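PDB 3BLX: isocitrate dehydrogenase [NAD] subunit 1, mitochondrial from Saccharomyces cerevisiae, which is part of the mitochondrial octamer that oxidises isocitrate to 2-oxoglutarate and CO2 with NAD+ in the citric acid cycle, and also binds the 5'-untranslated leaders of mitochondrial mRNAs. Local coordinates for residues Asp26-Glu31 and Leu80-Ala85; Thr33-Thr38 and Ala290-Ser295; Leu109-Lys114 and Asp122-Val127; Glu317-Gly322 and Thr336-Glu341; Lys152-Pro157 and Asp191-Asn196. One frame throughout, in Å; residues are numbered along the deposited sequence.

Contact 1 of 5, residues Asp26-Glu31 and Leu80-Ala85; sequences DGVGKE and LWHTPA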
# COMPACT_ATOMS: atom_id res chain seq x y z
N ASP E 26 -0.40 -1.33 37.67
CA ASP E 26 -1.16 -1.30 38.91
C ASP E 26 -0.36 -0.60 40.02
O ASP E 26 0.56 0.16 39.73
CB ASP E 26 -1.65 -2.70 39.32
CG ASP E 26 -0.53 -3.63 39.79
OD1 ASP E 26 -0.82 -4.83 40.00
OD2 ASP E 26 0.63 -3.18 39.97
N GLY E 27 -0.72 -0.86 41.26
CA GLY E 27 -0.06 -0.25 42.40
C GLY E 27 1.41 -0.53 42.53
O GLY E 27 2.18 0.41 42.70
N VAL E 28 1.80 -1.81 42.47
CA VAL E 28 3.21 -2.19 42.52
C VAL E 28 3.96 -1.71 41.29
O VAL E 28 5.10 -1.25 41.39
CB VAL E 28 3.36 -3.72 42.66
CG1 VAL E 28 4.83 -4.14 42.51
CG2 VAL E 28 2.79 -4.19 43.98
N GLY E 29 3.31 -1.80 40.13
CA GLY E 29 3.87 -1.29 38.90
C GLY E 29 4.20 0.19 39.02
O GLY E 29 5.25 0.64 38.57
N LYS E 30 3.31 0.95 39.63
CA LYS E 30 3.56 2.35 39.89
C LYS E 30 4.73 2.59 40.86
O LYS E 30 5.49 3.53 40.68
CB LYS E 30 2.28 3.06 40.34
CG LYS E 30 2.43 4.54 40.46
CD LYS E 30 1.10 5.25 40.37
CE LYS E 30 1.13 6.55 41.18
NZ LYS E 30 2.41 7.30 41.02
N GLU E 31 4.88 1.75 41.88
CA GLU E 31 6.01 1.87 42.81
C GLU E 31 7.32 1.68 42.05
O GLU E 31 8.20 2.51 42.13
CB GLU E 31 5.94 0.85 43.96
CG GLU E 31 4.79 1.01 44.96
CD GLU E 31 4.69 -0.17 45.94
OE1 GLU E 31 3.57 -0.43 46.45
OE2 GLU E 31 5.72 -0.85 46.19
N LEU E 80 3.77 -3.38 35.59
CA LEU E 80 3.01 -4.62 35.66
C LEU E 80 1.58 -4.42 36.12
O LEU E 80 1.30 -3.50 36.87
CB LEU E 80 3.66 -5.60 36.63
CG LEU E 80 5.00 -6.21 36.29
CD1 LEU E 80 5.14 -6.31 34.77
CD2 LEU E 80 6.10 -5.38 36.93
N TRP E 81 0.70 -5.30 35.65
CA TRP E 81 -0.51 -5.66 36.38
C TRP E 81 -0.33 -7.07 36.91
O TRP E 81 0.09 -7.97 36.18
CB TRP E 81 -1.73 -5.63 35.50
CG TRP E 81 -2.19 -4.27 35.25
CD1 TRP E 81 -3.14 -3.59 35.94
CD2 TRP E 81 -1.70 -3.40 34.25
NE1 TRP E 81 -3.29 -2.33 35.42
CE2 TRP E 81 -2.41 -2.18 34.38
CE3 TRP E 81 -0.73 -3.52 33.25
CZ2 TRP E 81 -2.18 -1.10 33.55
CZ3 TRP E 81 -0.50 -2.44 32.42
CH2 TRP E 81 -1.23 -1.24 32.57
N HIS E 82 -0.64 -7.26 38.19
CA HIS E 82 -0.50 -8.58 38.76
C HIS E 82 -1.81 -9.37 38.75
O HIS E 82 -2.08 -10.18 39.63
CB HIS E 82 0.16 -8.50 40.13
CG HIS E 82 1.51 -7.85 40.10
ND1 HIS E 82 1.68 -6.51 39.88
CD2 HIS E 82 2.75 -8.37 40.23
CE1 HIS E 82 2.97 -6.21 39.89
NE2 HIS E 82 3.64 -7.33 40.11
N THR E 83 -2.62 -9.11 37.72
CA THR E 83 -3.70 -10.00 37.31
C THR E 83 -3.07 -11.18 36.55
O THR E 83 -1.97 -11.06 36.03
CB THR E 83 -4.75 -9.28 36.40
OG1 THR E 83 -4.17 -8.94 35.12
CG2 THR E 83 -5.27 -8.00 37.07
N PRO E 84 -3.75 -12.33 36.51
CA PRO E 84 -3.16 -13.48 35.81
C PRO E 84 -2.98 -13.23 34.31
O PRO E 84 -2.07 -13.80 33.70
CB PRO E 84 -4.18 -14.60 36.06
CG PRO E 84 -4.99 -14.14 37.23
CD PRO E 84 -5.03 -12.65 37.14
N ALA E 85 -3.83 -12.38 33.73
CA ALA E 85 -3.75 -12.04 32.31
C ALA E 85 -2.41 -11.39 31.91
O ALA E 85 -1.73 -11.89 31.02
CB ALA E 85 -4.94 -11.16 31.89
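Asp26, the residue just before helix 27-42, meets the chain leaving strand 75-80 with both backbone and carboxylate. Its N donates to Leu80 O (2.9 Å) in the carbonyl plane, and the amide lies over one face of the Trp81 ring. CG takes the crowded position between backbone N and carbonyl carbon (chi1 71°), which lets the two carboxylate oxygens serve different segments. His82 grips OD1 twice: ND1 of its ring meets the syn lone pair of Asp26 OD1 at 3.0 Å, while its backbone N comes from above the carboxylate plane. The His82 ring (chi1 -59°, CG beside its own N) lies 11° from the plane of the carboxylate, and this bond probably fixes its rotation. OD2 of Asp26 accepts a nearly straight bond from Gly29 N (3.0 Å). Val28 adds an apolar touch, its CB 3.7 Å from CE1 of His82. Gly29, with no side chain to meet Leu80 O, brings its CA to 3.9 Å from Leu80 N. Here an N-capping aspartate, tied by a His-carboxylate hydrogen bond, joins the turn between strand 17-25 and helix 27-42 to the end of parallel strand 75-80 in the alpha/beta fold of the isocitrate/isopropylmalate dehydrogenases.

Contact 2 of 5, residues Thr33-Thr38 and Ala290-Ser295; sequences TDSVRT and AMILSS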
# COMPACT_ATOMS: atom_id res chain seq x y z
N THR E 33 7.86 1.73 38.81
CA THR E 33 7.95 2.73 37.77
C THR E 33 8.46 4.06 38.33
O THR E 33 9.28 4.75 37.69
CB THR E 33 6.58 2.96 37.16
OG1 THR E 33 6.49 2.20 35.95
CG2 THR E 33 6.36 4.44 36.86
N ASP E 34 7.99 4.41 39.53
CA ASP E 34 8.42 5.65 40.17
C ASP E 34 9.89 5.62 40.59
O ASP E 34 10.59 6.63 40.52
CB ASP E 34 7.51 6.01 41.34
CG ASP E 34 6.12 6.48 40.88
OD1 ASP E 34 5.94 6.74 39.67
OD2 ASP E 34 5.21 6.58 41.73
N SER E 35 10.35 4.45 41.00
CA SER E 35 11.77 4.23 41.20
C SER E 35 12.59 4.68 39.97
O SER E 35 13.55 5.44 40.11
CB SER E 35 12.02 2.77 41.55
OG SER E 35 13.39 2.45 41.50
N VAL E 36 12.20 4.23 38.78
CA VAL E 36 12.88 4.61 37.56
C VAL E 36 12.76 6.11 37.29
O VAL E 36 13.74 6.77 37.05
CB VAL E 36 12.37 3.82 36.34
CG1 VAL E 36 12.79 4.50 35.05
CG2 VAL E 36 12.90 2.40 36.37
N ARG E 37 11.54 6.64 37.33
CA ARG E 37 11.32 8.08 37.17
C ARG E 37 12.28 8.89 38.05
O ARG E 37 12.86 9.87 37.59
CB ARG E 37 9.89 8.44 37.52
CG ARG E 37 9.03 8.71 36.34
CD ARG E 37 7.83 9.51 36.76
NE ARG E 37 6.68 8.65 36.99
CZ ARG E 37 5.57 8.71 36.26
NH1 ARG E 37 5.48 9.59 35.27
NH2 ARG E 37 4.55 7.88 36.52
N THR E 38 12.40 8.46 39.31
CA THR E 38 13.25 9.11 40.32
C THR E 38 14.75 9.05 39.97
O THR E 38 15.45 10.06 39.98
CB THR E 38 13.01 8.50 41.74
OG1 THR E 38 11.67 8.74 42.18
CG2 THR E 38 13.95 9.11 42.75
N ALA E 290 14.26 -5.19 38.33
CA ALA E 290 13.87 -5.65 37.01
C ALA E 290 13.43 -4.48 36.16
O ALA E 290 13.84 -4.36 35.03
CB ALA E 290 12.76 -6.71 37.09
N MET E 291 12.60 -3.62 36.72
CA MET E 291 12.19 -2.40 36.04
C MET E 291 13.39 -1.47 35.72
O MET E 291 13.50 -0.98 34.62
CB MET E 291 11.14 -1.65 36.86
CG MET E 291 10.49 -0.56 36.12
SD MET E 291 9.68 -1.18 34.65
CE MET E 291 8.31 -2.06 35.36
N ILE E 292 14.28 -1.28 36.68
CA ILE E 292 15.43 -0.43 36.45
C ILE E 292 16.35 -0.98 35.36
O ILE E 292 16.78 -0.24 34.46
CB ILE E 292 16.23 -0.22 37.75
CG1 ILE E 292 15.32 0.32 38.87
CG2 ILE E 292 17.41 0.73 37.51
CD1 ILE E 292 15.98 0.43 40.25
N LEU E 293 16.67 -2.27 35.44
CA LEU E 293 17.51 -2.90 34.45
C LEU E 293 16.86 -2.90 33.06
O LEU E 293 17.54 -2.75 32.04
CB LEU E 293 17.85 -4.33 34.88
CG LEU E 293 18.76 -4.38 36.11
CD1 LEU E 293 19.17 -5.79 36.44
CD2 LEU E 293 19.98 -3.51 35.86
N SER E 294 15.55 -3.08 33.01
CA SER E 294 14.84 -3.00 31.76
C SER E 294 14.98 -1.58 31.26
O SER E 294 15.14 -1.35 30.07
CB SER E 294 13.37 -3.35 31.95
OG SER E 294 13.23 -4.73 32.25
N SER E 295 14.93 -0.65 32.19
CA SER E 295 15.11 0.76 31.93
C SER E 295 16.42 1.03 31.22
O SER E 295 16.49 1.92 30.37
CB SER E 295 15.12 1.54 33.25
OG SER E 295 14.77 2.87 33.06
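Helices 27-42 and 289-302 cross here at -46°, the axes of the short segments coming within 8.9 Å and the closest backbones meeting where Val36 CA faces Ile292 CA at 5.8 Å. Val36 is the central side chain. Its CG1 stands anti to the backbone N (chi1 164°) and CG2 anti to the carbonyl carbon, so the two methyls spread over different turns of the partner helix. CG2 enters between Met291 and Ile292, 3.8 Å from CG of Met291 and equally close to CA of Ile292. CG1 turns toward the next turn of that helix, where it meets the hydroxyl of Ser295; this OG is anti to its own backbone N and thus reaches across to the valine. Met291 crosses Val36 at about a right angle. Its CG, anti to N, makes the touch, and the bends at chi2 and chi3 carry the sulfur and CE away from Val36.

The CG1-CD1 branch of Ile292 passes Val36 CG2 and runs on to Ser35. The chain is extended beyond CG1 (chi2 174°), which brings CD1 to 3.5 Å from Ser35 OG. That buried hydroxyl has its polar partner in Thr339 OG1, so the methyl lies against an oxygen already engaged in a hydrogen bond. Outside the pair, Met291 also packs on Ile32 and Ile292 on Ile39, extending the apolar seam along helix 27-42, while Thr33 turns to Leu22 and Pro24 of strand 17-25. The result is a buried helix-helix interface in the alpha/beta core of the isocitrate/isopropylmalate dehydrogenase fold, joining an N-terminal helix to one more than 250 residues later.

Contact 3 of 5, residues Leu109-Lys114 and Asp122-Val127; sequences LFKSLK and DIDLIV
Strands 105-111 and 124-130 form an antiparallel beta ladder within the large mixed sheet of the isocitrate/isopropylmalate dehydrogenase fold, and their side chains divide between its two faces. On one, Leu109 and Ile126 lie side by side pointing the same way; CD2 of Leu109 nestles among the isoleucine carbons, 3.6 Å from CG1 of Ile126. Lys111 and Asp124 follow on this face, also alongside one another. The extended lysine chain runs past the carboxylate, leaving NZ 4.7 Å from Asp124 OD2, a distance at which any attraction is probably modest; OD1 of Asp124 is paired instead with Arg175.

The other face belongs to Phe110 and Leu125. Leu125 has CG in the crowded position between N and carbonyl carbon (chi1 51°), which tips CD1 back over to CD1 of Phe110 at 3.5 Å. The two side chains cross obliquely, and the ring, with CG beside its own N (chi1 -57°), continues to Val127, where CE1 of Phe110 meets CG2 of Val127 at 3.7 Å. Phe110 and Leu125 are the hydrogen-bonded pair: Phe110 N points nearly along the C=O axis of Leu125 (2.8 Å), and Leu125 N returns to Phe110 O from above its carbonyl plane.

Beyond the strand ends one more backbone bond, Ser112 N to Ile123 O, continues the pairing, and the return bond goes to a side chain: Ser112 OG accepts from Ile123 N at 3.1 Å.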
# COMPACT_ATOMS: atom_id res chain seq x y z
N LEU E 109 16.34 -11.45 30.07
CA LEU E 109 17.74 -11.68 30.40
C LEU E 109 17.88 -12.25 31.80
O LEU E 109 17.42 -11.65 32.78
CB LEU E 109 18.54 -10.39 30.28
CG LEU E 109 18.38 -9.65 28.96
CD1 LEU E 109 19.26 -8.39 28.93
CD2 LEU E 109 18.77 -10.60 27.86
N PHE E 110 18.49 -13.42 31.90
CA PHE E 110 18.72 -14.04 33.20
C PHE E 110 20.20 -14.07 33.59
O PHE E 110 20.89 -15.07 33.38
CB PHE E 110 18.12 -15.45 33.21
CG PHE E 110 16.69 -15.47 32.87
CD1 PHE E 110 16.28 -15.80 31.58
CD2 PHE E 110 15.74 -15.15 33.83
CE1 PHE E 110 14.94 -15.84 31.25
CE2 PHE E 110 14.40 -15.17 33.51
CZ PHE E 110 13.99 -15.52 32.21
N LYS E 111 20.70 -12.95 34.12
CA LYS E 111 22.06 -12.92 34.64
C LYS E 111 22.05 -12.93 36.16
O LYS E 111 21.36 -12.11 36.79
CB LYS E 111 22.82 -11.68 34.14
CG LYS E 111 24.32 -11.92 34.06
CD LYS E 111 25.04 -10.77 33.41
CE LYS E 111 26.54 -10.99 33.46
NZ LYS E 111 27.28 -9.78 32.95
N SER E 112 22.83 -13.85 36.74
CA SER E 112 23.06 -13.89 38.19
C SER E 112 23.67 -12.58 38.75
O SER E 112 24.52 -11.95 38.11
CB SER E 112 23.94 -15.09 38.56
OG SER E 112 23.18 -16.28 38.75
N LEU E 113 23.24 -12.18 39.94
CA LEU E 113 23.73 -10.93 40.53
C LEU E 113 24.71 -11.17 41.67
O LEU E 113 24.54 -12.11 42.46
CB LEU E 113 22.56 -10.09 41.01
CG LEU E 113 21.74 -9.45 39.90
CD1 LEU E 113 20.27 -9.74 40.12
CD2 LEU E 113 22.02 -7.95 39.83
N LYS E 114 25.71 -10.29 41.77
CA LYS E 114 26.85 -10.50 42.66
C LYS E 114 26.48 -10.80 44.11
O LYS E 114 27.04 -11.71 44.73
CB LYS E 114 27.84 -9.34 42.59
CG LYS E 114 29.27 -9.76 42.98
CD LYS E 114 29.87 -8.84 44.06
CE LYS E 114 30.55 -7.60 43.49
NZ LYS E 114 31.95 -7.86 43.05
N ASP E 122 26.48 -17.94 39.03
CA ASP E 122 27.02 -17.48 37.74
C ASP E 122 26.23 -17.96 36.54
O ASP E 122 26.74 -18.68 35.67
CB ASP E 122 28.50 -17.86 37.62
CG ASP E 122 29.35 -17.14 38.66
OD1 ASP E 122 29.42 -15.89 38.62
OD2 ASP E 122 29.94 -17.84 39.52
N ILE E 123 24.96 -17.56 36.49
CA ILE E 123 24.10 -17.93 35.39
C ILE E 123 24.07 -16.78 34.40
O ILE E 123 24.10 -15.59 34.79
CB ILE E 123 22.70 -18.29 35.88
CG1 ILE E 123 22.74 -19.67 36.54
CG2 ILE E 123 21.70 -18.29 34.74
CD1 ILE E 123 21.53 -19.99 37.33
N ASP E 124 24.04 -17.12 33.11
CA ASP E 124 23.91 -16.11 32.07
C ASP E 124 23.19 -16.61 30.83
O ASP E 124 23.81 -16.86 29.78
CB ASP E 124 25.27 -15.52 31.69
CG ASP E 124 25.12 -14.25 30.87
OD1 ASP E 124 23.96 -13.86 30.57
OD2 ASP E 124 26.16 -13.63 30.52
N LEU E 125 21.87 -16.74 30.93
CA LEU E 125 21.12 -17.12 29.75
C LEU E 125 20.09 -16.08 29.32
O LEU E 125 19.64 -15.26 30.12
CB LEU E 125 20.52 -18.52 29.89
CG LEU E 125 19.70 -18.86 31.11
CD1 LEU E 125 18.25 -18.54 30.86
CD2 LEU E 125 19.87 -20.34 31.31
N ILE E 126 19.78 -16.13 28.03
CA ILE E 126 18.83 -15.24 27.39
C ILE E 126 17.77 -16.10 26.73
O ILE E 126 18.10 -17.03 26.00
CB ILE E 126 19.54 -14.45 26.33
CG1 ILE E 126 20.60 -13.60 27.00
CG2 ILE E 126 18.56 -13.59 25.51
CD1 ILE E 126 21.39 -12.79 26.01
N VAL E 127 16.50 -15.80 27.02
CA VAL E 127 15.40 -16.54 26.43
C VAL E 127 14.66 -15.61 25.49
O VAL E 127 14.19 -14.53 25.88
CB VAL E 127 14.44 -17.10 27.51
CG1 VAL E 127 13.17 -17.67 26.87
CG2 VAL E 127 15.14 -18.16 28.35

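Contact 4 of 5, residues Glu317-Gly322 and Thr336-Glu341; sequences ETIAEG and TDFTNE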
# COMPACT_ATOMS: atom_id res chain seq x y z
N GLU E 317 26.17 -2.62 42.30
CA GLU E 317 26.98 -2.29 43.46
C GLU E 317 26.10 -2.27 44.69
O GLU E 317 26.44 -2.87 45.71
CB GLU E 317 27.62 -0.92 43.26
CG GLU E 317 28.85 -0.62 44.11
CD GLU E 317 29.56 0.65 43.66
OE1 GLU E 317 29.98 0.72 42.48
OE2 GLU E 317 29.70 1.58 44.48
N THR E 318 24.96 -1.59 44.60
CA THR E 318 24.03 -1.54 45.71
C THR E 318 23.56 -2.92 46.18
O THR E 318 23.46 -3.17 47.38
CB THR E 318 22.82 -0.68 45.40
OG1 THR E 318 23.24 0.66 45.15
CG2 THR E 318 21.83 -0.70 46.57
N ILE E 319 23.28 -3.83 45.26
CA ILE E 319 22.80 -5.14 45.67
C ILE E 319 23.98 -6.05 46.10
O ILE E 319 23.80 -6.98 46.90
CB ILE E 319 21.80 -5.86 44.64
CG1 ILE E 319 22.52 -6.89 43.79
CG2 ILE E 319 20.99 -4.89 43.80
CD1 ILE E 319 22.42 -8.27 44.39
N ALA E 320 25.17 -5.77 45.59
CA ALA E 320 26.36 -6.53 46.01
C ALA E 320 26.69 -6.38 47.51
O ALA E 320 27.06 -7.36 48.17
CB ALA E 320 27.55 -6.15 45.17
N GLU E 321 26.57 -5.16 48.03
CA GLU E 321 26.67 -4.91 49.47
C GLU E 321 25.30 -5.08 50.10
O GLU E 321 24.40 -4.27 49.87
CB GLU E 321 27.14 -3.48 49.71
CG GLU E 321 28.26 -3.03 48.78
CD GLU E 321 28.31 -1.52 48.61
OE1 GLU E 321 27.39 -0.82 49.13
OE2 GLU E 321 29.27 -1.04 47.95
N GLY E 322 25.14 -6.11 50.92
CA GLY E 322 23.85 -6.49 51.47
C GLY E 322 23.02 -5.41 52.15
O GLY E 322 21.93 -5.71 52.66
N THR E 336 11.80 2.41 48.22
CA THR E 336 12.31 3.78 48.35
C THR E 336 13.74 3.86 48.91
O THR E 336 14.57 4.61 48.39
CB THR E 336 11.36 4.61 49.23
OG1 THR E 336 10.38 5.22 48.40
CG2 THR E 336 12.11 5.70 49.98
N ASP E 337 14.02 3.09 49.95
CA ASP E 337 15.37 3.06 50.52
C ASP E 337 16.36 2.61 49.46
O ASP E 337 17.43 3.19 49.29
CB ASP E 337 15.44 2.12 51.74
CG ASP E 337 14.64 2.63 52.94
OD1 ASP E 337 14.39 3.87 53.03
OD2 ASP E 337 14.27 1.80 53.81
N PHE E 338 15.98 1.56 48.76
CA PHE E 338 16.83 0.95 47.75
C PHE E 338 17.11 1.95 46.63
O PHE E 338 18.24 2.10 46.19
CB PHE E 338 16.16 -0.32 47.22
CG PHE E 338 16.97 -1.07 46.23
CD1 PHE E 338 18.19 -1.59 46.57
CD2 PHE E 338 16.49 -1.29 44.95
CE1 PHE E 338 18.94 -2.30 45.66
CE2 PHE E 338 17.24 -2.00 44.02
CZ PHE E 338 18.47 -2.50 44.38
N THR E 339 16.06 2.64 46.20
CA THR E 339 16.18 3.65 45.16
C THR E 339 17.14 4.75 45.59
O THR E 339 18.07 5.11 44.84
CB THR E 339 14.83 4.29 44.81
OG1 THR E 339 13.91 3.29 44.37
CG2 THR E 339 15.00 5.32 43.71
N ASN E 340 16.92 5.29 46.79
CA ASN E 340 17.76 6.36 47.32
C ASN E 340 19.24 5.99 47.47
O ASN E 340 20.11 6.82 47.21
CB ASN E 340 17.18 6.89 48.62
CG ASN E 340 15.87 7.64 48.41
OD1 ASN E 340 15.62 8.19 47.33
ND2 ASN E 340 15.02 7.65 49.44
N GLU E 341 19.52 4.74 47.86
CA GLU E 341 20.88 4.23 47.92
C GLU E 341 21.53 4.23 46.54
O GLU E 341 22.71 4.55 46.39
CB GLU E 341 20.91 2.80 48.49
CG GLU E 341 21.92 2.55 49.64
CD GLU E 341 23.39 2.93 49.33
OE1 GLU E 341 24.17 2.03 48.95
OE2 GLU E 341 23.77 4.11 49.51
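This contact belongs to the pairing of the last two helices of the isocitrate/isopropylmalate dehydrogenase fold, where the end of helix 306-320 packs against the first turns of helix 335-347. It is a buried apolar meeting with charged residues at its border, and no hydrogen bond crosses it. Phe338 supplies the main surface: its CG is anti to the backbone N (chi1 -177°), which swings the ring out toward the other helix. Ile319 lies alongside it, pointing the same way, and places CG2 at the ring edge near the plane, 3.5 Å from CZ of Phe338. Thr318 approaches obliquely; CG2, anti to its backbone N, meets CE1 of Phe338 at 3.4 Å. The same methyl also reaches CB of Glu341, one turn further along, at 4.1 Å.

The threonine hydroxyl (chi1 -62°, beside its own N) is hydrogen-bonded within its own helix to Ala314 O, while the methyl makes the closest touches. The Phe338 side chain also rests on Pro288. At the border, Glu321, the first residue to leave helical geometry, directs its carboxylate toward that of Glu341, whose chain is bent at chi2. If both are ionised they probably repel, and the salt bridge of Glu321 OE2 to Lys345 may ease this. The two carboxylates stop with Glu321 OE1 and Glu341 OE1 4.3 Å apart.

Contact 5 of 5, residues Lys152-Pro157 and Asp191-Asn196; sequences KVMTRP and DGLFRN
In the isocitrate/isopropylmalate dehydrogenase fold of this chain, Lys152 to Thr155 at the end of strand 147-155 pair in an antiparallel beta ladder with a strand of a neighbouring subunit 2 chain, so the sheet continues across the interface. Helix 190-205 lies beside the strand, at 27° to it and 8.6 Å away, axis to axis over the short segments.

Met154 is directed toward the helix. CG, anti to the backbone N (chi1 166°), passes CD2 of Leu193 at 4.0 Å, the two side chains sliding past each other in opposite directions. Bends at chi2 and chi3 then carry the sulfur to Phe194, whose ring it meets obliquely in a Met-aromatic contact, SD 3.9 Å from CD1 of Phe194. The terminal CE comes to rest against OD1 of Asp191, at 3.6 Å. The other carboxylate oxygen, OD2, accepts from Lys183 N and is also hydrogen-bonded to Tyr239 OH. Since Lys183 is probably critical for catalysis, as in related enzymes, this is consistent with a second-shell place for Asp191 beside that site.

Thr155 takes the N-cap position of helix 156-172, its hydroxyl bonded to Glu133 and only weakly to Lys158 N. Arg156 begins that helix, its chain bent at chi3, and crosses Leu193 at about a right angle. The leucine spreads its two methyls between the neighbours: CD2 serves Met154, while CD1 lies 3.8 Å from Arg156 NH1.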
# COMPACT_ATOMS: atom_id res chain seq x y z
N LYS E 152 -4.22 -24.22 16.48
CA LYS E 152 -3.13 -23.25 16.58
C LYS E 152 -2.26 -23.32 15.32
O LYS E 152 -2.18 -24.36 14.70
CB LYS E 152 -2.30 -23.50 17.85
CG LYS E 152 -3.00 -23.15 19.17
CD LYS E 152 -2.13 -23.53 20.37
CE LYS E 152 -2.88 -23.53 21.72
NZ LYS E 152 -2.07 -24.19 22.81
N VAL E 153 -1.65 -22.21 14.91
CA VAL E 153 -0.80 -22.21 13.71
C VAL E 153 0.66 -21.86 13.96
O VAL E 153 1.00 -21.13 14.87
CB VAL E 153 -1.32 -21.29 12.59
CG1 VAL E 153 -2.73 -21.66 12.19
CG2 VAL E 153 -1.24 -19.86 13.04
N MET E 154 1.52 -22.43 13.15
CA MET E 154 2.94 -22.15 13.17
C MET E 154 3.26 -21.89 11.71
O MET E 154 2.97 -22.74 10.86
CB MET E 154 3.70 -23.39 13.65
CG MET E 154 5.22 -23.38 13.41
SD MET E 154 6.13 -22.88 14.88
CE MET E 154 5.24 -23.74 16.20
N THR E 155 3.82 -20.74 11.39
CA THR E 155 4.05 -20.41 9.98
C THR E 155 5.50 -20.05 9.73
O THR E 155 6.17 -19.53 10.60
CB THR E 155 3.16 -19.25 9.48
OG1 THR E 155 3.79 -17.98 9.75
CG2 THR E 155 1.77 -19.30 10.09
N ARG E 156 5.96 -20.28 8.52
CA ARG E 156 7.37 -20.12 8.24
C ARG E 156 7.83 -18.65 8.27
O ARG E 156 8.90 -18.33 8.78
CB ARG E 156 7.78 -20.86 6.94
CG ARG E 156 8.01 -20.00 5.72
CD ARG E 156 8.58 -20.83 4.55
NE ARG E 156 9.83 -21.51 4.89
CZ ARG E 156 9.94 -22.84 5.07
NH1 ARG E 156 8.87 -23.65 4.90
NH2 ARG E 156 11.13 -23.36 5.40
N PRO E 157 7.01 -17.72 7.75
CA PRO E 157 7.48 -16.33 7.85
C PRO E 157 7.62 -15.86 9.30
O PRO E 157 8.61 -15.20 9.62
CB PRO E 157 6.38 -15.52 7.13
CG PRO E 157 5.64 -16.53 6.30
CD PRO E 157 5.72 -17.83 7.06
N ASP E 191 6.52 -28.27 15.00
CA ASP E 191 7.74 -27.99 15.74
C ASP E 191 8.95 -28.50 14.95
O ASP E 191 10.08 -28.08 15.20
CB ASP E 191 7.69 -28.54 17.17
CG ASP E 191 6.88 -27.63 18.13
OD1 ASP E 191 5.97 -26.90 17.66
OD2 ASP E 191 7.15 -27.66 19.35
N GLY E 192 8.71 -29.39 14.00
CA GLY E 192 9.73 -29.78 13.04
C GLY E 192 10.11 -28.59 12.17
O GLY E 192 11.29 -28.28 11.98
N LEU E 193 9.10 -27.90 11.65
CA LEU E 193 9.29 -26.67 10.90
C LEU E 193 10.15 -25.65 11.65
O LEU E 193 11.09 -25.07 11.11
CB LEU E 193 7.93 -26.04 10.61
CG LEU E 193 7.87 -24.80 9.73
CD1 LEU E 193 8.30 -25.15 8.34
CD2 LEU E 193 6.46 -24.24 9.70
N PHE E 194 9.79 -25.46 12.92
CA PHE E 194 10.52 -24.56 13.80
C PHE E 194 12.02 -24.90 13.97
O PHE E 194 12.88 -24.06 13.70
CB PHE E 194 9.85 -24.52 15.18
CG PHE E 194 10.36 -23.41 16.05
CD1 PHE E 194 9.80 -22.13 15.95
CD2 PHE E 194 11.40 -23.64 16.94
CE1 PHE E 194 10.28 -21.09 16.74
CE2 PHE E 194 11.88 -22.60 17.74
CZ PHE E 194 11.33 -21.32 17.63
N ARG E 195 12.31 -26.12 14.43
CA ARG E 195 13.69 -26.61 14.53
C ARG E 195 14.46 -26.51 13.22
O ARG E 195 15.62 -26.10 13.21
CB ARG E 195 13.69 -28.07 14.97
CG ARG E 195 15.05 -28.74 14.89
CD ARG E 195 14.92 -30.26 14.88
NE ARG E 195 14.23 -30.72 13.67
CZ ARG E 195 13.48 -31.83 13.60
NH1 ARG E 195 13.32 -32.61 14.68
NH2 ARG E 195 12.87 -32.15 12.45
N ASN E 196 13.82 -26.88 12.11
CA ASN E 196 14.49 -26.84 10.82
C ASN E 196 14.83 -25.44 10.37
O ASN E 196 15.98 -25.18 10.01
CB ASN E 196 13.66 -27.52 9.74
CG ASN E 196 13.58 -29.01 9.95
OD1 ASN E 196 14.42 -29.59 10.68
ND2 ASN E 196 12.57 -29.64 9.35

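Contacts 1 and 2 share helix 27-42, their centres about 14 Å apart, and touch where Leu80 packs on Met291; their segments alternate along the chain, and contact 4 follows both. Contact 4 lies about 13 Å from contact 2, centre to centre, and joins it through a probable hydrogen bond between Ser35 and Thr339. Contact 3, nested along the chain inside the loop closed by contact 2, reaches contact 4 through Leu113 on Ile319. These four thus form one connected region in which the chain's beginning and end come together. Contact 5, nested in the same loop, stands apart, about 44 Å from contact 4 between centres and across the chain's centre, where the subunit 2 interface approaches the probable catalytic lysine.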